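Local coordinates for AB hydrolase-1 domain-containing protein (Streptococcus mutans, PDB 4L9A) that probably hydrolyses carboxylic esters, as an alpha/beta hydrolase of the carboxylesterase kind, at residues C36-N41 and I70-I75; P42-L47 and S111-V116; I103-K108 and S131-L136. All coordinates share one frame; numbering follows the deposited sequence.

Contact 1. Residues C36-N41 and I70-I75; sequences CHREGN and IGILTI
Cys36 and Arg38 pair with Thr74 and Ile72 in an antiparallel arrangement within the central sheet of the alpha/beta hydrolase fold, residues 36-38 and 71-75 running at 172° to each other. Both are hydrogen-bonded pairs: Thr74 N gives to Cys36 O at 2.8 Å and Cys36 N returns to Thr74 O, while Arg38 N gives to Ile72 O and receives Ile72 N at its own carbonyl. Between them His37 and Leu73 form the non-hydrogen-bonded pair; here the outward groups bond to the flanking strands, His37 to Asn22 and Leu73 to Phe44 and Phe46. Thr74 OG1 lies 3.3 Å from Cys36 N, a weak second acceptor for that donor. On the face carrying Cys36, Arg38, Ile72 and Thr74, CG1 of Ile72 sits over the centre of the Arg38 guanidinium, 3.6 Å above its plane. The backbone at Gly40, with its positive phi (139°), suits glycine. In Arg38 the bend at chi3 (86°) turns NE out of the line of the chain. NE and NH2 then both grip Ile70 O side-on, at 3.0 and 2.8 Å, with that oxygen near the guanidinium plane.

Contact 2. Residues P42-L47 and S111-V116; sequences PCFVFL and SYLLCV
Residues Cys43 to Leu47 run parallel to Tyr112 to Val116, with the short strand axes 4.7 Å apart at closest and 26° between their directions. The register is unbroken over five pairs, from Cys43 with Tyr112 to Leu47 with Val116. Five backbone hydrogen bonds zigzag between the strands: Cys43, Val45 and Leu47 give their N-H groups to Ser111 O, Leu113 O and Cys115 O, and the N-H groups of Leu113 and Cys115 go to Cys43 O and Val45 O. Just before the first bond, the cis peptide preceding Pro42 turns the chain into the strand, and Pro42 CB rests 3.5 Å from Ser111 OG.

On the face bearing Phe44 and Phe46, Leu113 lays its CB over the centre of the Phe44 ring in a CH-pi contact, 4.1 Å from the centroid and 10° off the normal. Leu113 CD2 also reaches Phe44 CZ, at 3.7 Å. Cys115 makes an oblique sulfur-aromatic contact with the Phe46 ring, its SG 4.7 Å from the centroid; SG stands anti to the backbone N (chi1 179°) and meets CE1 and CD1. Leu66 touches Phe44 and Phe59 meets Phe46 on this side. On the other face, CG1 of Val45 lies beside CD2 of Leu114 at 3.6 Å, the two chains pointing the same way, while Leu47 places CB against CG1 of Val116. Helix 120-130 packs on Leu114 and Val116 here. Tyr112 turns its ring away from strand 43-47 to bond through OH with Ser131 and meet Phe104 edge-to-face. Adjacent parallel strands of this kind form the core of the alpha/beta hydrolase sheet, and the passage from strand 111-117 into helix 120-130 is consistent with the nucleophile elbow of that fold.

Contact 3. Residues I103-K108 and S131-L136; sequences IFEHFK and SSKACL
Lys133 NZ donates to two backbone carbonyls, Phe104 O in the last turn of helix 93-106 at 2.9 Å and Phe107 O in the loop after it at 2.8 Å. Both are approached from above the carbonyl plane, by 45° and 43° respectively. Phe104 O is shared: Phe107 N bonds to it from the opposite face of its plane. A third carbonyl, that of Phe109, also accepts from NZ, and the Phe109 ring makes a cation-pi contact with the lysine. A water is tied in more loosely: it donates to Glu105 O and accepts only a weak bond from NZ, each at 3.3 Å.

The reach across comes from an extended chain, chi2 and chi3 of Lys133 both near 180° (-177° each), which carry CD and CE straight out from the turn before strand 134-141. Along the way CE comes within 3.6 Å of Phe104 O. The Glu105 and Lys133 side chains run antiparallel to one another, and Glu105 OE2 stays 5.1 Å from Lys133 NZ, too far for a salt bridge. Beyond the polar centre, Phe104 meets Tyr112 and Phe109 edge-to-face, and Phe107 stacks on His37.

The ammonium group thus adds a second donor to Phe104 O and bonds to Phe107 O and Phe109 O just beyond the helix. Its positive charge would complement the partial negative charge there, with the nearby Glu105 carboxylate probably adding a modest long-range attraction.

Overall arrangement
The three contacts lie on the same side of the chain's centre, with contacts 1 and 2 about 8 Å apart between centres, 2 and 3 about 10 Å, and 1 and 3 about 11 Å. All reach one mixed sheet, whose neighbouring strands run 33-38, 71-75, 43-47, 111-117, 134-141. Gly71 O and Leu73 O probably bond to Phe44 N and Phe46 N, joining contacts 1 and 2. Contact 3 enters the sheet through strand 134-141, with helix 93-106 packed against it. Along the chain contact 2 crosses both others, whereas contact 1 closes before contact 3 opens. Residues distant in sequence are thus joined around one sheet, contact 3 being the more exposed part.

Contact 1. Residues C36-N41 and I70-I75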
loop_
_atom_site.group_PDB
_atom_site.type_symbol
_atom_site.label_atom_id
_atom_site.label_comp_id
_atom_site.label_asym_id
_atom_site.label_seq_id
_atom_site.Cartn_x
_atom_site.Cartn_y
_atom_site.Cartn_z
ATOM N N CYS A 36 -12.660 4.740 -0.623
ATOM C CA CYS A 36 -13.368 4.998 0.622
ATOM C C CYS A 36 -12.775 6.258 1.216
ATOM O O CYS A 36 -11.556 6.419 1.239
ATOM C CB CYS A 36 -13.206 3.840 1.602
ATOM S SG CYS A 36 -13.829 2.278 0.987
ATOM N N HIS A 37 -13.622 7.145 1.720
ATOM C CA HIS A 37 -13.168 8.496 2.030
ATOM C C HIS A 37 -13.821 9.117 3.265
ATOM O O HIS A 37 -15.009 8.929 3.518
ATOM C CB HIS A 37 -13.407 9.397 0.812
ATOM C CG HIS A 37 -13.156 10.850 1.073
ATOM N ND1 HIS A 37 -14.165 11.735 1.383
ATOM C CD2 HIS A 37 -12.012 11.574 1.068
ATOM C CE1 HIS A 37 -13.658 12.943 1.552
ATOM N NE2 HIS A 37 -12.352 12.872 1.365
ATOM N N ARG A 38 -13.026 9.864 4.019
ATOM C CA ARG A 38 -13.507 10.623 5.165
ATOM C C ARG A 38 -12.906 12.009 5.055
ATOM O O ARG A 38 -11.711 12.156 4.786
ATOM C CB ARG A 38 -13.037 9.969 6.470
ATOM C CG ARG A 38 -13.565 10.628 7.722
ATOM C CD ARG A 38 -13.289 9.774 8.938
ATOM N NE ARG A 38 -11.963 10.015 9.509
ATOM C CZ ARG A 38 -11.341 9.159 10.314
ATOM N NH1 ARG A 38 -11.919 8.003 10.619
ATOM N NH2 ARG A 38 -10.137 9.448 10.808
ATOM N N GLU A 39 -13.727 13.031 5.258
ATOM C CA GLU A 39 -13.242 14.403 5.234
ATOM C C GLU A 39 -12.250 14.659 6.349
ATOM O O GLU A 39 -12.278 14.000 7.385
ATOM C CB GLU A 39 -14.405 15.394 5.365
ATOM C CG GLU A 39 -15.044 15.766 4.043
ATOM C CD GLU A 39 -14.063 16.436 3.098
ATOM O OE1 GLU A 39 -12.996 16.895 3.568
ATOM O OE2 GLU A 39 -14.353 16.492 1.883
ATOM N N GLY A 40 -11.386 15.639 6.139
ATOM C CA GLY A 40 -10.410 16.010 7.146
ATOM C C GLY A 40 -9.051 16.300 6.546
ATOM O O GLY A 40 -8.678 15.714 5.529
ATOM N N ASN A 41 -8.320 17.207 7.188
ATOM C CA ASN A 41 -7.026 17.671 6.712
ATOM C C ASN A 41 -6.018 17.619 7.867
ATOM O O ASN A 41 -6.291 18.154 8.941
ATOM C CB ASN A 41 -7.178 19.106 6.202
ATOM C CG ASN A 41 -6.058 19.527 5.275
ATOM O OD1 ASN A 41 -5.742 18.837 4.305
ATOM N ND2 ASN A 41 -5.451 20.678 5.566
ATOM N N ILE A 70 -8.756 13.433 11.341
ATOM C CA ILE A 70 -7.839 13.173 10.238
ATOM C C ILE A 70 -8.613 12.591 9.074
ATOM O O ILE A 70 -9.473 11.733 9.266
ATOM C CB ILE A 70 -6.713 12.193 10.665
ATOM C CG1 ILE A 70 -5.811 12.846 11.717
ATOM C CG2 ILE A 70 -5.904 11.747 9.467
ATOM C CD1 ILE A 70 -5.057 14.062 11.205
ATOM N N GLY A 71 -8.315 13.063 7.868
ATOM C CA GLY A 71 -8.972 12.561 6.675
ATOM C C GLY A 71 -8.491 11.165 6.315
ATOM O O GLY A 71 -7.406 10.753 6.716
ATOM N N ILE A 72 -9.307 10.433 5.566
ATOM C CA ILE A 72 -8.946 9.101 5.101
ATOM C C ILE A 72 -9.288 9.000 3.619
ATOM O O ILE A 72 -10.357 9.423 3.199
ATOM C CB ILE A 72 -9.729 7.993 5.859
ATOM C CG1 ILE A 72 -9.512 8.091 7.371
ATOM C CG2 ILE A 72 -9.353 6.616 5.341
ATOM C CD1 ILE A 72 -8.065 7.784 7.822
ATOM N N LEU A 73 -8.379 8.447 2.827
ATOM C CA LEU A 73 -8.695 8.071 1.454
ATOM C C LEU A 73 -8.056 6.735 1.169
ATOM O O LEU A 73 -6.833 6.618 1.174
ATOM C CB LEU A 73 -8.170 9.109 0.449
ATOM C CG LEU A 73 -8.311 8.771 -1.033
ATOM C CD1 LEU A 73 -9.800 8.547 -1.448
ATOM C CD2 LEU A 73 -7.697 9.889 -1.868
ATOM N N THR A 74 -8.875 5.721 0.933
ATOM C CA THR A 74 -8.337 4.446 0.495
ATOM C C THR A 74 -8.651 4.259 -0.979
ATOM O O THR A 74 -9.717 4.682 -1.465
ATOM C CB THR A 74 -8.889 3.270 1.317
ATOM O OG1 THR A 74 -10.269 3.062 0.995
ATOM C CG2 THR A 74 -8.744 3.537 2.827
ATOM N N ILE A 75 -7.731 3.610 -1.681
ATOM C CA ILE A 75 -7.845 3.396 -3.116
ATOM C C ILE A 75 -7.551 1.938 -3.474
ATOM O O ILE A 75 -6.500 1.400 -3.099
ATOM C CB ILE A 75 -6.856 4.311 -3.883
ATOM C CG1 ILE A 75 -7.128 5.784 -3.561
ATOM C CG2 ILE A 75 -6.945 4.069 -5.387
ATOM C CD1 ILE A 75 -6.107 6.745 -4.180
#

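Contact 2. Residues P42-L47 and S111-V116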
loop_
_atom_site.group_PDB
_atom_site.type_symbol
_atom_site.label_atom_id
_atom_site.label_comp_id
_atom_site.label_asym_id
_atom_site.label_seq_id
_atom_site.Cartn_x
_atom_site.Cartn_y
_atom_site.Cartn_z
ATOM N N PRO A 42 -4.859 16.960 7.664
ATOM C CA PRO A 42 -4.423 16.281 6.439
ATOM C C PRO A 42 -5.152 14.966 6.218
ATOM O O PRO A 42 -5.829 14.453 7.109
ATOM C CB PRO A 42 -2.941 15.989 6.712
ATOM C CG PRO A 42 -2.863 15.841 8.190
ATOM C CD PRO A 42 -3.829 16.882 8.719
ATOM N N CYS A 43 -5.014 14.426 5.018
ATOM C CA CYS A 43 -5.666 13.172 4.682
ATOM C C CYS A 43 -4.650 12.036 4.626
ATOM O O CYS A 43 -3.617 12.148 3.956
ATOM C CB CYS A 43 -6.392 13.308 3.340
ATOM S SG CYS A 43 -7.307 11.840 2.821
ATOM N N PHE A 44 -4.940 10.957 5.342
ATOM C CA PHE A 44 -4.163 9.726 5.196
ATOM C C PHE A 44 -4.622 8.926 3.995
ATOM O O PHE A 44 -5.751 8.411 3.959
ATOM C CB PHE A 44 -4.219 8.880 6.467
ATOM C CG PHE A 44 -3.071 9.137 7.411
ATOM C CD1 PHE A 44 -2.085 8.180 7.610
ATOM C CD2 PHE A 44 -2.966 10.347 8.078
ATOM C CE1 PHE A 44 -1.020 8.426 8.479
ATOM C CE2 PHE A 44 -1.912 10.597 8.942
ATOM C CZ PHE A 44 -0.941 9.634 9.142
ATOM N N VAL A 45 -3.736 8.838 3.008
ATOM C CA VAL A 45 -4.003 8.129 1.773
ATOM C C VAL A 45 -3.364 6.738 1.837
ATOM O O VAL A 45 -2.158 6.611 2.084
ATOM C CB VAL A 45 -3.422 8.898 0.569
ATOM C CG1 VAL A 45 -3.606 8.096 -0.707
ATOM C CG2 VAL A 45 -4.056 10.298 0.455
ATOM N N PHE A 46 -4.167 5.704 1.614
ATOM C CA PHE A 46 -3.681 4.324 1.703
ATOM C C PHE A 46 -3.606 3.624 0.358
ATOM O O PHE A 46 -4.550 3.671 -0.445
ATOM C CB PHE A 46 -4.581 3.501 2.634
ATOM C CG PHE A 46 -4.601 4.002 4.046
ATOM C CD1 PHE A 46 -3.715 3.495 4.989
ATOM C CD2 PHE A 46 -5.493 4.991 4.432
ATOM C CE1 PHE A 46 -3.734 3.961 6.295
ATOM C CE2 PHE A 46 -5.517 5.465 5.737
ATOM C CZ PHE A 46 -4.636 4.956 6.666
ATOM N N LEU A 47 -2.490 2.941 0.131
ATOM C CA LEU A 47 -2.323 2.095 -1.035
ATOM C C LEU A 47 -1.844 0.720 -0.582
ATOM O O LEU A 47 -0.941 0.606 0.244
ATOM C CB LEU A 47 -1.311 2.687 -2.018
ATOM C CG LEU A 47 -1.572 4.060 -2.632
ATOM C CD1 LEU A 47 -0.328 4.538 -3.393
ATOM C CD2 LEU A 47 -2.822 4.049 -3.540
ATOM N N SER A 111 -3.559 18.847 2.203
ATOM C CA SER A 111 -2.310 18.141 2.510
ATOM C C SER A 111 -2.585 16.675 2.843
ATOM O O SER A 111 -3.717 16.304 3.189
ATOM C CB SER A 111 -1.575 18.823 3.659
ATOM O OG SER A 111 -2.379 18.825 4.824
ATOM N N TYR A 112 -1.562 15.833 2.728
ATOM C CA TYR A 112 -1.756 14.411 2.956
ATOM C C TYR A 112 -0.497 13.703 3.444
ATOM O O TYR A 112 0.617 14.224 3.331
ATOM C CB TYR A 112 -2.228 13.745 1.666
ATOM C CG TYR A 112 -1.172 13.722 0.588
ATOM C CD1 TYR A 112 -0.888 14.861 -0.163
ATOM C CD2 TYR A 112 -0.451 12.570 0.328
ATOM C CE1 TYR A 112 0.085 14.844 -1.156
ATOM C CE2 TYR A 112 0.527 12.536 -0.660
ATOM C CZ TYR A 112 0.793 13.675 -1.396
ATOM O OH TYR A 112 1.762 13.636 -2.378
ATOM N N LEU A 113 -0.702 12.516 3.998
ATOM C CA LEU A 113 0.374 11.554 4.213
ATOM C C LEU A 113 -0.006 10.298 3.454
ATOM O O LEU A 113 -1.179 9.930 3.395
ATOM C CB LEU A 113 0.550 11.231 5.696
ATOM C CG LEU A 113 1.183 12.313 6.570
ATOM C CD1 LEU A 113 0.134 13.326 6.991
ATOM C CD2 LEU A 113 1.835 11.677 7.791
ATOM N N LEU A 114 0.984 9.667 2.841
ATOM C CA LEU A 114 0.782 8.404 2.153
ATOM C C LEU A 114 1.171 7.265 3.082
ATOM O O LEU A 114 2.231 7.311 3.711
ATOM C CB LEU A 114 1.654 8.348 0.902
ATOM C CG LEU A 114 0.982 8.806 -0.388
ATOM C CD1 LEU A 114 2.012 9.081 -1.482
ATOM C CD2 LEU A 114 -0.039 7.763 -0.821
ATOM N N CYS A 115 0.319 6.248 3.164
ATOM C CA CYS A 115 0.615 5.050 3.939
ATOM C C CYS A 115 0.437 3.872 3.003
ATOM O O CYS A 115 -0.652 3.646 2.481
ATOM C CB CYS A 115 -0.329 4.927 5.146
ATOM S SG CYS A 115 -0.063 3.430 6.182
ATOM N N VAL A 116 1.511 3.133 2.753
ATOM C CA VAL A 116 1.434 2.067 1.762
ATOM C C VAL A 116 2.053 0.785 2.273
ATOM O O VAL A 116 2.914 0.795 3.178
ATOM C CB VAL A 116 2.133 2.473 0.438
ATOM C CG1 VAL A 116 1.727 3.877 0.035
ATOM C CG2 VAL A 116 3.676 2.390 0.589
#

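Contact 3. Residues I103-K108 and S131-L136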
loop_
_atom_site.group_PDB
_atom_site.type_symbol
_atom_site.label_atom_id
_atom_site.label_comp_id
_atom_site.label_asym_id
_atom_site.label_seq_id
_atom_site.Cartn_x
_atom_site.Cartn_y
_atom_site.Cartn_z
ATOM N N ILE A 103 -7.955 11.270 -8.620
ATOM C CA ILE A 103 -8.690 10.957 -7.406
ATOM C C ILE A 103 -8.347 11.980 -6.327
ATOM O O ILE A 103 -9.232 12.452 -5.619
ATOM C CB ILE A 103 -8.426 9.510 -6.938
ATOM C CG1 ILE A 103 -8.943 8.522 -7.992
ATOM C CG2 ILE A 103 -9.094 9.246 -5.596
ATOM C CD1 ILE A 103 -8.635 7.050 -7.714
ATOM N N PHE A 104 -7.070 12.353 -6.215
ATOM C CA PHE A 104 -6.696 13.382 -5.252
ATOM C C PHE A 104 -7.495 14.663 -5.522
ATOM O O PHE A 104 -8.030 15.274 -4.601
ATOM C CB PHE A 104 -5.195 13.703 -5.299
ATOM C CG PHE A 104 -4.340 12.805 -4.428
ATOM C CD1 PHE A 104 -4.682 11.477 -4.219
ATOM C CD2 PHE A 104 -3.196 13.303 -3.810
ATOM C CE1 PHE A 104 -3.900 10.653 -3.417
ATOM C CE2 PHE A 104 -2.412 12.486 -3.005
ATOM C CZ PHE A 104 -2.766 11.157 -2.810
ATOM N N GLU A 105 -7.557 15.068 -6.787
ATOM C CA GLU A 105 -8.223 16.325 -7.155
ATOM C C GLU A 105 -9.734 16.269 -6.932
ATOM O O GLU A 105 -10.396 17.299 -6.832
ATOM C CB GLU A 105 -7.926 16.702 -8.610
ATOM C CG GLU A 105 -6.444 16.884 -8.914
ATOM C CD GLU A 105 -5.755 17.834 -7.947
ATOM O OE1 GLU A 105 -6.211 18.995 -7.827
ATOM O OE2 GLU A 105 -4.763 17.414 -7.305
ATOM N N HIS A 106 -10.269 15.058 -6.856
ATOM C CA HIS A 106 -11.693 14.848 -6.646
ATOM C C HIS A 106 -12.132 15.239 -5.234
ATOM O O HIS A 106 -13.297 15.572 -5.020
ATOM C CB HIS A 106 -12.036 13.385 -6.922
ATOM C CG HIS A 106 -13.503 13.079 -6.906
ATOM N ND1 HIS A 106 -14.360 13.472 -7.914
ATOM C CD2 HIS A 106 -14.258 12.380 -6.022
ATOM C CE1 HIS A 106 -15.580 13.040 -7.645
ATOM N NE2 HIS A 106 -15.544 12.367 -6.507
ATOM N N PHE A 107 -11.205 15.208 -4.276
ATOM C CA PHE A 107 -11.545 15.513 -2.879
ATOM C C PHE A 107 -10.910 16.799 -2.353
ATOM O O PHE A 107 -10.017 17.361 -2.987
ATOM C CB PHE A 107 -11.191 14.342 -1.965
ATOM C CG PHE A 107 -11.936 13.083 -2.281
ATOM C CD1 PHE A 107 -13.260 12.934 -1.894
ATOM C CD2 PHE A 107 -11.320 12.048 -2.959
ATOM C CE1 PHE A 107 -13.959 11.768 -2.181
ATOM C CE2 PHE A 107 -12.011 10.879 -3.252
ATOM C CZ PHE A 107 -13.344 10.748 -2.866
ATOM N N LYS A 108 -11.363 17.244 -1.179
ATOM C CA LYS A 108 -11.056 18.593 -0.689
ATOM C C LYS A 108 -9.711 18.764 0.034
ATOM O O LYS A 108 -9.170 19.870 0.080
ATOM C CB LYS A 108 -12.195 19.117 0.202
ATOM C CG LYS A 108 -13.513 19.354 -0.530
ATOM C CD LYS A 108 -14.634 19.703 0.447
ATOM C CE LYS A 108 -15.779 20.438 -0.249
ATOM N NZ LYS A 108 -16.312 19.656 -1.399
ATOM N N SER A 131 2.459 15.520 -7.155
ATOM C CA SER A 131 1.207 16.103 -6.664
ATOM C C SER A 131 1.363 17.559 -6.263
ATOM O O SER A 131 2.305 17.912 -5.558
ATOM C CB SER A 131 0.713 15.333 -5.448
ATOM O OG SER A 131 1.636 15.462 -4.374
ATOM N N SER A 132 0.427 18.404 -6.681
ATOM C CA SER A 132 0.461 19.805 -6.264
ATOM C C SER A 132 -0.035 19.961 -4.827
ATOM O O SER A 132 0.216 20.977 -4.192
ATOM C CB SER A 132 -0.338 20.689 -7.222
ATOM O OG SER A 132 -1.464 19.994 -7.725
ATOM N N LYS A 133 -0.740 18.952 -4.318
ATOM C CA LYS A 133 -1.088 18.927 -2.897
ATOM C C LYS A 133 0.152 18.605 -2.085
ATOM O O LYS A 133 1.057 17.925 -2.576
ATOM C CB LYS A 133 -2.209 17.924 -2.616
ATOM C CG LYS A 133 -3.563 18.420 -3.149
ATOM C CD LYS A 133 -4.725 17.491 -2.834
ATOM C CE LYS A 133 -6.009 18.041 -3.471
ATOM N NZ LYS A 133 -7.256 17.472 -2.894
ATOM N N ALA A 134 0.194 19.094 -0.849
ATOM C CA ALA A 134 1.393 18.985 -0.032
ATOM C C ALA A 134 1.464 17.673 0.729
ATOM O O ALA A 134 0.582 17.349 1.525
ATOM C CB ALA A 134 1.497 20.157 0.936
ATOM N N CYS A 135 2.541 16.932 0.500
ATOM C CA CYS A 135 2.781 15.706 1.237
ATOM C C CYS A 135 3.489 16.008 2.551
ATOM O O CYS A 135 4.550 16.635 2.561
ATOM C CB CYS A 135 3.618 14.752 0.393
ATOM S SG CYS A 135 3.852 13.156 1.157
ATOM N N LEU A 136 2.909 15.566 3.660
ATOM C CA LEU A 136 3.515 15.797 4.974
ATOM C C LEU A 136 4.352 14.620 5.490
ATOM O O LEU A 136 5.064 14.753 6.487
ATOM C CB LEU A 136 2.441 16.121 6.008
ATOM C CG LEU A 136 1.587 17.343 5.679
ATOM C CD1 LEU A 136 0.461 17.483 6.681
ATOM C CD2 LEU A 136 2.446 18.590 5.651
HETATM O O HOH W 1 -8.709 19.495 -5.130
#